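Local coordinates for putative fumarylacetoacetate hydrolase family protein (Yersinia pestis, PDB 3S52) that is of unknown function but is a putative member of the fumarylacetoacetate hydrolase family, with a beta-rich fold, at residues A[5-15]-A[131-139]. Sequence-based numbering, arbitrary orientation.
With SO4 (sulfate ion), chain F.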
loop_
_atom_site.group_PDB
_atom_site.type_symbol
_atom_site.label_atom_id
_atom_site.label_comp_id
_atom_site.label_asym_id
_atom_site.label_seq_id
_atom_site.Cartn_x
_atom_site.Cartn_y
_atom_site.Cartn_z
ATOM N N TYR A 5 10.271 8.923 -7.650
ATOM C CA TYR A 5 10.011 8.473 -9.000
ATOM C C TYR A 5 9.146 9.469 -9.760
ATOM O O TYR A 5 8.254 10.095 -9.180
ATOM C CB TYR A 5 9.301 7.120 -8.927
ATOM C CG TYR A 5 8.526 6.744 -10.167
ATOM C CD1 TYR A 5 7.190 7.100 -10.299
ATOM C CD2 TYR A 5 9.122 6.029 -11.204
ATOM C CE1 TYR A 5 6.465 6.766 -11.428
ATOM C CE2 TYR A 5 8.390 5.676 -12.346
ATOM C CZ TYR A 5 7.065 6.053 -12.446
ATOM O OH TYR A 5 6.315 5.722 -13.555
ATOM N N GLN A 6 9.407 9.605 -11.059
ATOM C CA GLN A 6 8.506 10.335 -11.957
ATOM C C GLN A 6 8.118 9.476 -13.172
ATOM O O GLN A 6 8.945 8.747 -13.723
ATOM C CB GLN A 6 9.170 11.623 -12.461
ATOM C CG GLN A 6 9.565 12.629 -11.378
ATOM C CD GLN A 6 10.530 13.678 -11.912
ATOM O OE1 GLN A 6 11.644 13.357 -12.334
ATOM N NE2 GLN A 6 10.096 14.931 -11.921
ATOM N N HIS A 7 6.864 9.571 -13.591
ATOM C CA HIS A 7 6.400 8.860 -14.779
ATOM C C HIS A 7 7.135 9.380 -15.988
ATOM O O HIS A 7 7.394 10.569 -16.079
ATOM C CB HIS A 7 4.915 9.132 -15.015
ATOM C CG HIS A 7 4.007 8.593 -13.952
ATOM N ND1 HIS A 7 3.991 7.265 -13.589
ATOM C CD2 HIS A 7 3.045 9.199 -13.214
ATOM C CE1 HIS A 7 3.062 7.073 -12.669
ATOM N NE2 HIS A 7 2.478 8.234 -12.419
ATOM N N ARG A 8 7.429 8.497 -16.934
ATOM C CA ARG A 8 8.127 8.885 -18.144
ATOM C C ARG A 8 7.576 8.151 -19.358
ATOM O O ARG A 8 7.036 7.055 -19.228
ATOM C CB ARG A 8 9.629 8.623 -17.987
ATOM C CG ARG A 8 10.298 9.621 -17.037
ATOM C CD ARG A 8 11.797 9.412 -16.929
ATOM N NE ARG A 8 12.365 10.285 -15.902
ATOM C CZ ARG A 8 12.541 11.594 -16.053
ATOM N NH1 ARG A 8 12.201 12.187 -17.193
ATOM N NH2 ARG A 8 13.051 12.318 -15.065
ATOM N N ASP A 9 7.709 8.737 -20.546
ATOM C CA ASP A 9 7.375 7.955 -21.733
ATOM C C ASP A 9 8.540 7.050 -22.152
ATOM O O ASP A 9 9.611 7.079 -21.533
ATOM C CB ASP A 9 6.815 8.818 -22.891
ATOM C CG ASP A 9 7.841 9.787 -23.483
ATOM O OD1 ASP A 9 9.045 9.642 -23.202
ATOM O OD2 ASP A 9 7.430 10.684 -24.266
ATOM N N TRP A 10 8.337 6.234 -23.185
ATOM C CA TRP A 10 9.384 5.299 -23.590
ATOM C C TRP A 10 10.690 6.026 -23.901
ATOM O O TRP A 10 11.773 5.514 -23.637
ATOM C CB TRP A 10 8.964 4.432 -24.793
ATOM C CG TRP A 10 9.840 3.208 -24.906
ATOM C CD1 TRP A 10 10.941 3.044 -25.706
ATOM C CD2 TRP A 10 9.702 2.001 -24.156
ATOM N NE1 TRP A 10 11.485 1.797 -25.500
ATOM C CE2 TRP A 10 10.743 1.142 -24.549
ATOM C CE3 TRP A 10 8.794 1.562 -23.185
ATOM C CZ2 TRP A 10 10.901 -0.131 -23.999
ATOM C CZ3 TRP A 10 8.945 0.311 -22.653
ATOM C CH2 TRP A 10 9.989 -0.528 -23.063
ATOM N N GLN A 11 10.578 7.223 -24.464
ATOM C CA GLN A 11 11.748 8.005 -24.837
ATOM C C GLN A 11 12.459 8.644 -23.655
ATOM O O GLN A 11 13.565 9.163 -23.806
ATOM C CB GLN A 11 11.361 9.103 -25.826
ATOM C CG GLN A 11 11.118 8.605 -27.226
ATOM C CD GLN A 11 9.952 7.653 -27.306
ATOM O OE1 GLN A 11 8.837 7.981 -26.896
ATOM N NE2 GLN A 11 10.202 6.462 -27.833
ATOM N N GLY A 12 11.822 8.639 -22.488
ATOM C CA GLY A 12 12.433 9.235 -21.313
ATOM C C GLY A 12 11.865 10.591 -20.953
ATOM O O GLY A 12 12.286 11.204 -19.980
ATOM N N ALA A 13 10.895 11.061 -21.731
ATOM C CA ALA A 13 10.273 12.345 -21.445
ATOM C C ALA A 13 9.400 12.263 -20.200
ATOM O O ALA A 13 8.609 11.338 -20.041
ATOM C CB ALA A 13 9.435 12.818 -22.641
ATOM N N LEU A 14 9.516 13.260 -19.339
ATOM C CA LEU A 14 8.654 13.361 -18.172
ATOM C C LEU A 14 7.185 13.477 -18.564
ATOM O O LEU A 14 6.836 14.203 -19.492
ATOM C CB LEU A 14 9.045 14.581 -17.341
ATOM C CG LEU A 14 8.117 14.882 -16.172
ATOM C CD1 LEU A 14 8.181 13.761 -15.122
ATOM C CD2 LEU A 14 8.498 16.211 -15.547
ATOM N N LEU A 15 6.331 12.780 -17.824
ATOM C CA LEU A 15 4.883 12.844 -18.003
ATOM C C LEU A 15 4.317 13.592 -16.815
ATOM O O LEU A 15 4.939 13.641 -15.756
ATOM C CB LEU A 15 4.269 11.445 -18.035
ATOM C CG LEU A 15 4.695 10.526 -19.177
ATOM C CD1 LEU A 15 3.972 9.176 -19.044
ATOM C CD2 LEU A 15 4.401 11.185 -20.518
ATOM N N CYS A 131 9.618 -1.787 -7.150
ATOM C CA CYS A 131 8.877 -1.693 -8.402
ATOM C C CYS A 131 9.599 -0.818 -9.434
ATOM O O CYS A 131 9.159 0.283 -9.755
ATOM C CB CYS A 131 7.449 -1.205 -8.161
ATOM S SG CYS A 131 6.375 -1.326 -9.633
ATOM N N PRO A 132 10.716 -1.323 -9.962
ATOM C CA PRO A 132 11.385 -0.751 -11.134
ATOM C C PRO A 132 10.441 -0.816 -12.317
ATOM O O PRO A 132 9.894 -1.890 -12.591
ATOM C CB PRO A 132 12.540 -1.729 -11.394
ATOM C CG PRO A 132 12.696 -2.504 -10.141
ATOM C CD PRO A 132 11.338 -2.574 -9.520
ATOM N N ILE A 133 10.278 0.295 -13.027
ATOM C CA ILE A 133 9.315 0.348 -14.114
ATOM C C ILE A 133 9.850 1.152 -15.302
ATOM O O ILE A 133 10.653 2.081 -15.126
ATOM C CB ILE A 133 7.977 0.937 -13.621
ATOM C CG1 ILE A 133 6.910 0.882 -14.712
ATOM C CG2 ILE A 133 8.161 2.354 -13.145
ATOM C CD1 ILE A 133 5.493 0.956 -14.131
ATOM N N SER A 134 9.406 0.769 -16.498
ATOM C CA SER A 134 9.771 1.431 -17.746
ATOM C C SER A 134 8.968 2.718 -17.966
ATOM O O SER A 134 8.080 3.063 -17.184
ATOM C CB SER A 134 9.483 0.489 -18.932
ATOM O OG SER A 134 8.069 0.308 -19.116
ATOM N N GLY A 135 9.272 3.399 -19.064
ATOM C CA GLY A 135 8.437 4.475 -19.551
ATOM C C GLY A 135 7.178 3.856 -20.134
ATOM O O GLY A 135 7.127 2.647 -20.363
ATOM N N PHE A 136 6.172 4.681 -20.381
ATOM C CA PHE A 136 4.914 4.212 -20.938
ATOM C C PHE A 136 4.765 4.470 -22.432
ATOM O O PHE A 136 5.194 5.513 -22.947
ATOM C CB PHE A 136 3.728 4.785 -20.151
ATOM C CG PHE A 136 3.645 4.254 -18.755
ATOM C CD1 PHE A 136 2.994 3.056 -18.495
ATOM C CD2 PHE A 136 4.288 4.906 -17.718
ATOM C CE1 PHE A 136 2.953 2.546 -17.203
ATOM C CE2 PHE A 136 4.246 4.403 -16.429
ATOM C CZ PHE A 136 3.576 3.212 -16.179
ATOM N N ILE A 137 4.169 3.487 -23.103
ATOM C CA ILE A 137 3.829 3.533 -24.521
ATOM C C ILE A 137 2.387 3.987 -24.729
ATOM O O ILE A 137 1.495 3.513 -24.043
ATOM C CB ILE A 137 3.982 2.145 -25.137
ATOM C CG1 ILE A 137 5.424 1.653 -24.953
ATOM C CG2 ILE A 137 3.581 2.154 -26.610
ATOM C CD1 ILE A 137 5.571 0.158 -25.101
ATOM N N PRO A 138 2.144 4.902 -25.687
ATOM C CA PRO A 138 0.768 5.383 -25.849
ATOM C C PRO A 138 -0.196 4.254 -26.174
ATOM O O PRO A 138 0.147 3.307 -26.882
ATOM C CB PRO A 138 0.873 6.360 -27.025
ATOM C CG PRO A 138 2.312 6.814 -27.004
ATOM C CD PRO A 138 3.082 5.589 -26.594
ATOM N N VAL A 139 -1.407 4.358 -25.654
ATOM C CA VAL A 139 -2.462 3.420 -26.017
ATOM C C VAL A 139 -2.554 3.238 -27.542
ATOM O O VAL A 139 -2.695 2.113 -28.034
ATOM C CB VAL A 139 -3.807 3.889 -25.475
ATOM C CG1 VAL A 139 -4.945 3.059 -26.065
ATOM C CG2 VAL A 139 -3.808 3.803 -23.973
HETATM S S SO4 F . 13.228 0.354 -28.595
HETATM O O1 SO4 F . 14.079 -0.648 -29.236
HETATM O O2 SO4 F . 13.662 1.699 -28.968
HETATM O O3 SO4 F . 11.855 0.142 -29.045
HETATM O O4 SO4 F . 13.336 0.216 -27.146
HETATM O O HOH W 1 7.513 5.496 -16.002
HETATM O O HOH W 2 6.275 6.487 -25.282
#
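Arg-8 and Trp-10 straddle a single beta bridge between Asp-9 and Phe-136: the amide of Phe-136 gives a firm bond to Arg-8 O (N to O 2.8 Å), while Trp-10 N returns a weak one to Phe-136 O. Gly-135 lets the two segments close up here, its CA lying 3.0 Å from Arg-8 O, because a side chain there would run into Asp-9 O. One water reinforces each end, the first joining Tyr-5 OH, Arg-8 N and Ser-134 O, the second linking Trp-10 N to Phe-136 O. Trp-10 turns CG away from its own amide nitrogen (chi1 -162°), which lays the indole alongside Ile-137, Trp-10 CE3 reaching Ile-137 CG1 at 3.8 Å. CE3 and CZ3 also lie against the Gly-135 carbonyl oxygen, and CZ3 meets Ser-134 OG; NE1 donates to a sulfate ion that Lys-214 also holds. On the other flank, Tyr-5 crosses Ile-133 at about a right angle, Tyr-5 CE2 lying 3.4 Å from Ile-133 CG2. Tyr-5 OH and His-7 ND1 share a hydrogen bond of 2.8 Å in the plane of the tyrosine ring, and the hydroxyl also sits at the edge of the Phe-136 ring. An N-terminal loop, carrying a type I turn at Asp-9 to Gly-12, is thus joined through a single beta bridge, bridging waters and side-chain packing to strand 131-138 of the mixed sheet, where that strand is interrupted.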